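Local coordinates for bifunctional endo-1,4-beta-xylanase A (Neocallimastix patriciarum, PDB 2VG9), which hydrolyses internal beta-1,4-xylosidic bonds of xylan as a family 11 endo-xylanase, here crystallised as a loop-swap variant of the catalytic domain, at residues A[99-102]-A[108-111]; A[157-162]-A[184-189]. One frame throughout, in Å; residues are numbered along the deposited sequence.

Interaction 1 (A[99-102]-A[108-111]); sequences FQNR and PLVE
Pro108 enters this contact through its carbonyl: its O lies 3.7 Å from CB of Asn101, where the loop of the beta hairpin formed by strands 89-100 and 110-115 closes up in the jelly roll. At Leu109 two side chains cross at nearly a right angle. The Asn101 amide, with CG placed between its own N and carbonyl carbon (chi1 73°), lies against the Pro108-Leu109 peptide and brings OD1 to 3.7 Å from Leu109 CB. Its ND2 is hydrogen-bonded to the carbonyl of Val107, just before the segment, and Leu109 N is a neighbour but not an acceptor. With an alanine here, the Val107 carbonyl would probably lose this donor and Leu109 CB the amide packed against it. Leu109 also sends CD2 to 3.5 Å from Phe99 O, and the same methyl approaches Gln100 OE1. That oxygen is turned back by a bend at chi2 (62°) to accept Arg102 N at 3.2 Å, while Gln100 NE2 binds Asn150. Val110 then pairs with Phe99 as an antiparallel hydrogen-bonded pair: Phe99 N to Val110 O at 2.8 Å, Val110 N to Phe99 O at 3.1 Å. Their side chains leave the sheet side by side on one face, and Phe99 CD2 comes to 3.7 Å from Val110 CB.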
loop_
_atom_site.group_PDB
_atom_site.type_symbol
_atom_site.label_atom_id
_atom_site.label_comp_id
_atom_site.label_asym_id
_atom_site.label_seq_id
_atom_site.Cartn_x
_atom_site.Cartn_y
_atom_site.Cartn_z
ATOM N N PHE A 99 -5.424 -7.450 -6.301
ATOM C CA PHE A 99 -5.624 -8.646 -7.140
ATOM C C PHE A 99 -6.874 -8.383 -7.986
ATOM O O PHE A 99 -7.985 -8.203 -7.452
ATOM C CB PHE A 99 -5.816 -9.962 -6.347
ATOM C CG PHE A 99 -4.757 -10.238 -5.296
ATOM C CD1 PHE A 99 -3.413 -9.850 -5.482
ATOM C CD2 PHE A 99 -5.105 -10.909 -4.110
ATOM C CE1 PHE A 99 -2.443 -10.115 -4.500
ATOM C CE2 PHE A 99 -4.135 -11.179 -3.141
ATOM C CZ PHE A 99 -2.789 -10.774 -3.341
ATOM N N GLN A 100 -6.670 -8.325 -9.297
ATOM C CA GLN A 100 -7.719 -8.015 -10.255
ATOM C C GLN A 100 -8.503 -9.301 -10.510
ATOM O O GLN A 100 -7.916 -10.381 -10.674
ATOM C CB GLN A 100 -7.100 -7.497 -11.558
ATOM C CG GLN A 100 -8.103 -7.162 -12.720
ATOM C CD GLN A 100 -9.096 -6.037 -12.389
ATOM O OE1 GLN A 100 -10.174 -6.284 -11.854
ATOM N NE2 GLN A 100 -8.753 -4.811 -12.761
ATOM N N ASN A 101 -9.819 -9.189 -10.521
ATOM C CA ASN A 101 -10.671 -10.335 -10.810
ATOM C C ASN A 101 -11.439 -10.205 -12.137
ATOM O O ASN A 101 -12.325 -11.009 -12.408
ATOM C CB ASN A 101 -11.641 -10.585 -9.646
ATOM C CG ASN A 101 -12.748 -9.564 -9.581
ATOM O OD1 ASN A 101 -12.611 -8.451 -10.081
ATOM N ND2 ASN A 101 -13.871 -9.943 -8.963
ATOM N N ARG A 102 -11.131 -9.191 -12.937
ATOM C CA ARG A 102 -11.748 -9.054 -14.266
ATOM C C ARG A 102 -11.466 -10.330 -15.051
ATOM O O ARG A 102 -10.326 -10.788 -15.105
ATOM C CB ARG A 102 -11.234 -7.810 -15.009
ATOM C CG ARG A 102 -11.926 -7.563 -16.370
ATOM C CD ARG A 102 -11.380 -6.329 -17.092
ATOM N NE ARG A 102 -11.996 -5.064 -16.640
ATOM C CZ ARG A 102 -11.336 -4.036 -16.094
ATOM N NH1 ARG A 102 -10.009 -4.088 -15.915
ATOM N NH2 ARG A 102 -12.005 -2.941 -15.735
ATOM N N PRO A 108 -12.726 -12.870 -5.657
ATOM C CA PRO A 108 -13.009 -11.463 -5.350
ATOM C C PRO A 108 -11.944 -10.467 -5.856
ATOM O O PRO A 108 -10.778 -10.835 -6.102
ATOM C CB PRO A 108 -13.092 -11.452 -3.816
ATOM C CG PRO A 108 -12.180 -12.563 -3.391
ATOM C CD PRO A 108 -12.129 -13.575 -4.513
ATOM N N LEU A 109 -12.364 -9.215 -6.000
ATOM C CA LEU A 109 -11.469 -8.104 -6.265
ATOM C C LEU A 109 -10.835 -7.779 -4.918
ATOM O O LEU A 109 -11.554 -7.657 -3.925
ATOM C CB LEU A 109 -12.299 -6.912 -6.753
ATOM C CG LEU A 109 -11.808 -5.686 -7.549
ATOM C CD1 LEU A 109 -12.200 -4.374 -6.914
ATOM C CD2 LEU A 109 -10.346 -5.685 -8.018
ATOM N N VAL A 110 -9.505 -7.658 -4.860
ATOM C CA VAL A 110 -8.816 -7.500 -3.555
ATOM C C VAL A 110 -7.894 -6.292 -3.600
ATOM O O VAL A 110 -7.152 -6.130 -4.563
ATOM C CB VAL A 110 -7.988 -8.770 -3.191
ATOM C CG1 VAL A 110 -7.056 -8.531 -1.995
ATOM C CG2 VAL A 110 -8.910 -9.961 -2.955
ATOM N N GLU A 111 -7.966 -5.445 -2.563
ATOM C CA GLU A 111 -6.950 -4.424 -2.268
ATOM C C GLU A 111 -6.199 -4.966 -1.045
ATOM O O GLU A 111 -6.819 -5.347 -0.049
ATOM C CB GLU A 111 -7.630 -3.098 -1.940
ATOM C CG GLU A 111 -6.721 -1.909 -1.644
ATOM C CD GLU A 111 -7.543 -0.652 -1.388
ATOM O OE1 GLU A 111 -7.169 0.427 -1.886
ATOM O OE2 GLU A 111 -8.592 -0.746 -0.697
#

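Interaction 2 (A[157-162]-A[184-189]); sequences KQYFSV and QGWGIG
Tyr159 and Trp186 run past each other in opposite directions, each reaching back along the other's side chain. The indole brings its six-membered ring down on the tyrosine edge first: CE3 sits 3.7 Å above the phenol plane, over the ring centre. This is an edge-to-face pair, though a tilted one, with the planes at 50° and the centroids 4.9 Å apart. Farther out along the phenol, the root of the tryptophan takes over, its CB lying 3.5 Å from Tyr159 CZ. One face of the tyrosine is thus met by Trp186 from its CG end to its hydroxyl.

The rim of the same ring meets the backbone that follows. Tyr159 OH donates to Gly187 O at 2.7 Å, lying in the carbonyl plane and on a lone pair, with a C=O...OH angle of 134°. Close by on the edge, Ile188 CD1 comes to 4.0 Å from Tyr159 CE2. The tyrosine reaches these partners because its CG stands anti to the carbonyl carbon (chi1 -62°), sending the ring off strand 153-163. A face contact and a bond at the hydroxyl together should fix both the tilt and the rotation of the ring.

Other groups complete the setting: Phe99, Pro108 and Val110 also touch Tyr159, and the ring of Trp181, from helix 174-182, meets that of Trp186. The turn into the contact is made at Gly185, whose positive phi ends the helix in a Schellman motif. The edge-to-face pair and the hydroxyl bond tie strand 153-163 to the chain leaving helix 174-182, an arrangement in keeping with family 11 xylanases, where a single helix packs against the curved sheet.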
loop_
_atom_site.group_PDB
_atom_site.type_symbol
_atom_site.label_atom_id
_atom_site.label_comp_id
_atom_site.label_asym_id
_atom_site.label_seq_id
_atom_site.Cartn_x
_atom_site.Cartn_y
_atom_site.Cartn_z
ATOM N N LYS A 157 -13.005 -6.970 -1.285
ATOM C CA LYS A 157 -12.246 -7.464 -0.130
ATOM C C LYS A 157 -10.929 -6.713 0.046
ATOM O O LYS A 157 -10.270 -6.335 -0.939
ATOM C CB LYS A 157 -11.933 -8.954 -0.293
ATOM C CG LYS A 157 -13.178 -9.854 -0.300
ATOM C CD LYS A 157 -13.754 -9.955 1.083
ATOM C CE LYS A 157 -14.800 -11.042 1.169
ATOM N NZ LYS A 157 -15.293 -11.102 2.558
ATOM N N GLN A 158 -10.544 -6.522 1.304
ATOM C CA GLN A 158 -9.188 -6.089 1.634
ATOM C C GLN A 158 -8.477 -7.223 2.360
ATOM O O GLN A 158 -9.061 -7.865 3.238
ATOM C CB GLN A 158 -9.238 -4.819 2.479
ATOM C CG GLN A 158 -9.807 -3.611 1.714
ATOM C CD GLN A 158 -10.068 -2.417 2.606
ATOM O OE1 GLN A 158 -10.556 -2.560 3.724
ATOM N NE2 GLN A 158 -9.755 -1.238 2.112
ATOM N N TYR A 159 -7.237 -7.512 1.978
ATOM C CA TYR A 159 -6.413 -8.468 2.729
ATOM C C TYR A 159 -5.322 -7.680 3.436
ATOM O O TYR A 159 -4.757 -6.755 2.871
ATOM C CB TYR A 159 -5.779 -9.558 1.841
ATOM C CG TYR A 159 -6.730 -10.458 1.107
ATOM C CD1 TYR A 159 -8.110 -10.453 1.390
ATOM C CD2 TYR A 159 -6.252 -11.361 0.162
ATOM C CE1 TYR A 159 -9.002 -11.292 0.702
ATOM C CE2 TYR A 159 -7.128 -12.208 -0.532
ATOM C CZ TYR A 159 -8.501 -12.166 -0.254
ATOM O OH TYR A 159 -9.345 -13.007 -0.951
ATOM N N PHE A 160 -5.030 -8.097 4.659
ATOM C CA PHE A 160 -4.058 -7.445 5.552
ATOM C C PHE A 160 -3.105 -8.420 6.153
ATOM O O PHE A 160 -3.521 -9.497 6.571
ATOM C CB PHE A 160 -4.778 -6.773 6.756
ATOM C CG PHE A 160 -5.630 -5.582 6.361
ATOM C CD1 PHE A 160 -5.064 -4.300 6.327
ATOM C CD2 PHE A 160 -7.001 -5.753 6.010
ATOM C CE1 PHE A 160 -5.839 -3.173 5.939
ATOM C CE2 PHE A 160 -7.783 -4.647 5.650
ATOM C CZ PHE A 160 -7.201 -3.356 5.602
ATOM N N SER A 161 -1.836 -8.002 6.204
ATOM C CA SER A 161 -0.814 -8.499 7.112
ATOM C C SER A 161 -0.345 -7.276 7.888
ATOM O O SER A 161 0.161 -6.312 7.307
ATOM C CB SER A 161 0.404 -8.995 6.341
ATOM O OG SER A 161 0.195 -10.254 5.755
ATOM N N VAL A 162 -0.457 -7.326 9.206
ATOM C CA VAL A 162 -0.001 -6.205 9.996
ATOM C C VAL A 162 1.205 -6.653 10.805
ATOM O O VAL A 162 1.091 -7.564 11.636
ATOM C CB VAL A 162 -1.140 -5.680 10.905
ATOM C CG1 VAL A 162 -0.629 -4.538 11.830
ATOM C CG2 VAL A 162 -2.327 -5.251 10.028
ATOM N N GLN A 184 -5.401 -19.548 3.811
ATOM C CA GLN A 184 -6.630 -19.309 4.578
ATOM C C GLN A 184 -7.861 -19.678 3.801
ATOM O O GLN A 184 -8.981 -19.713 4.348
ATOM C CB GLN A 184 -6.746 -17.843 5.028
ATOM C CG GLN A 184 -5.510 -17.273 5.779
ATOM C CD GLN A 184 -4.980 -18.220 6.872
ATOM O OE1 GLN A 184 -3.806 -18.673 6.834
ATOM N NE2 GLN A 184 -5.832 -18.521 7.838
ATOM N N GLY A 185 -7.663 -19.947 2.520
ATOM C CA GLY A 185 -8.760 -20.225 1.639
ATOM C C GLY A 185 -9.257 -18.997 0.930
ATOM O O GLY A 185 -10.274 -19.069 0.271
ATOM N N TRP A 186 -8.569 -17.861 1.067
ATOM C CA TRP A 186 -9.036 -16.644 0.428
ATOM C C TRP A 186 -8.743 -16.666 -1.059
ATOM O O TRP A 186 -7.680 -17.123 -1.476
ATOM C CB TRP A 186 -8.418 -15.390 1.062
ATOM C CG TRP A 186 -8.533 -15.346 2.576
ATOM C CD1 TRP A 186 -9.410 -16.036 3.357
ATOM C CD2 TRP A 186 -7.776 -14.517 3.455
ATOM N NE1 TRP A 186 -9.225 -15.706 4.676
ATOM C CE2 TRP A 186 -8.210 -14.786 4.765
ATOM C CE3 TRP A 186 -6.752 -13.584 3.259
ATOM C CZ2 TRP A 186 -7.664 -14.150 5.882
ATOM C CZ3 TRP A 186 -6.200 -12.953 4.372
ATOM C CH2 TRP A 186 -6.639 -13.255 5.666
ATOM N N GLY A 187 -9.691 -16.176 -1.852
ATOM C CA GLY A 187 -9.533 -16.133 -3.313
ATOM C C GLY A 187 -8.472 -15.123 -3.765
ATOM O O GLY A 187 -8.431 -13.999 -3.237
ATOM N N ILE A 188 -7.642 -15.538 -4.737
ATOM C CA ILE A 188 -6.481 -14.776 -5.226
ATOM C C ILE A 188 -6.560 -14.553 -6.732
ATOM O O ILE A 188 -6.426 -15.507 -7.502
ATOM C CB ILE A 188 -5.133 -15.525 -4.944
ATOM C CG1 ILE A 188 -5.016 -15.971 -3.465
ATOM C CG2 ILE A 188 -3.912 -14.687 -5.448
ATOM C CD1 ILE A 188 -4.779 -14.816 -2.440
ATOM N N GLY A 189 -6.799 -13.301 -7.126
ATOM C CA GLY A 189 -6.893 -12.915 -8.538
ATOM C C GLY A 189 -5.544 -12.575 -9.153
ATOM O O GLY A 189 -4.505 -12.982 -8.646
#

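Overall arrangement
Interaction 1 closes along the chain before interaction 2 opens, and their centres lie about 10 Å apart on the same side of the molecule. They meet in one sheet: strand 110-115, second arm of the hairpin, runs parallel to strand 153-163, with Glu111 N 3.0 Å from Lys157 O and Glu111 O 3.0 Å from Tyr159 N, both probable hydrogen bonds. Val110 CG2 packs 3.5 Å from Tyr159 CZ, so the hydrophobic face begun by Phe99 and Val110 continues into the tyrosine. The hairpin and strand 153-163 thus lie next to each other in the sheet, and the loop after the helix packs on them before entering strand 190-200, which pairs with strand 89-100.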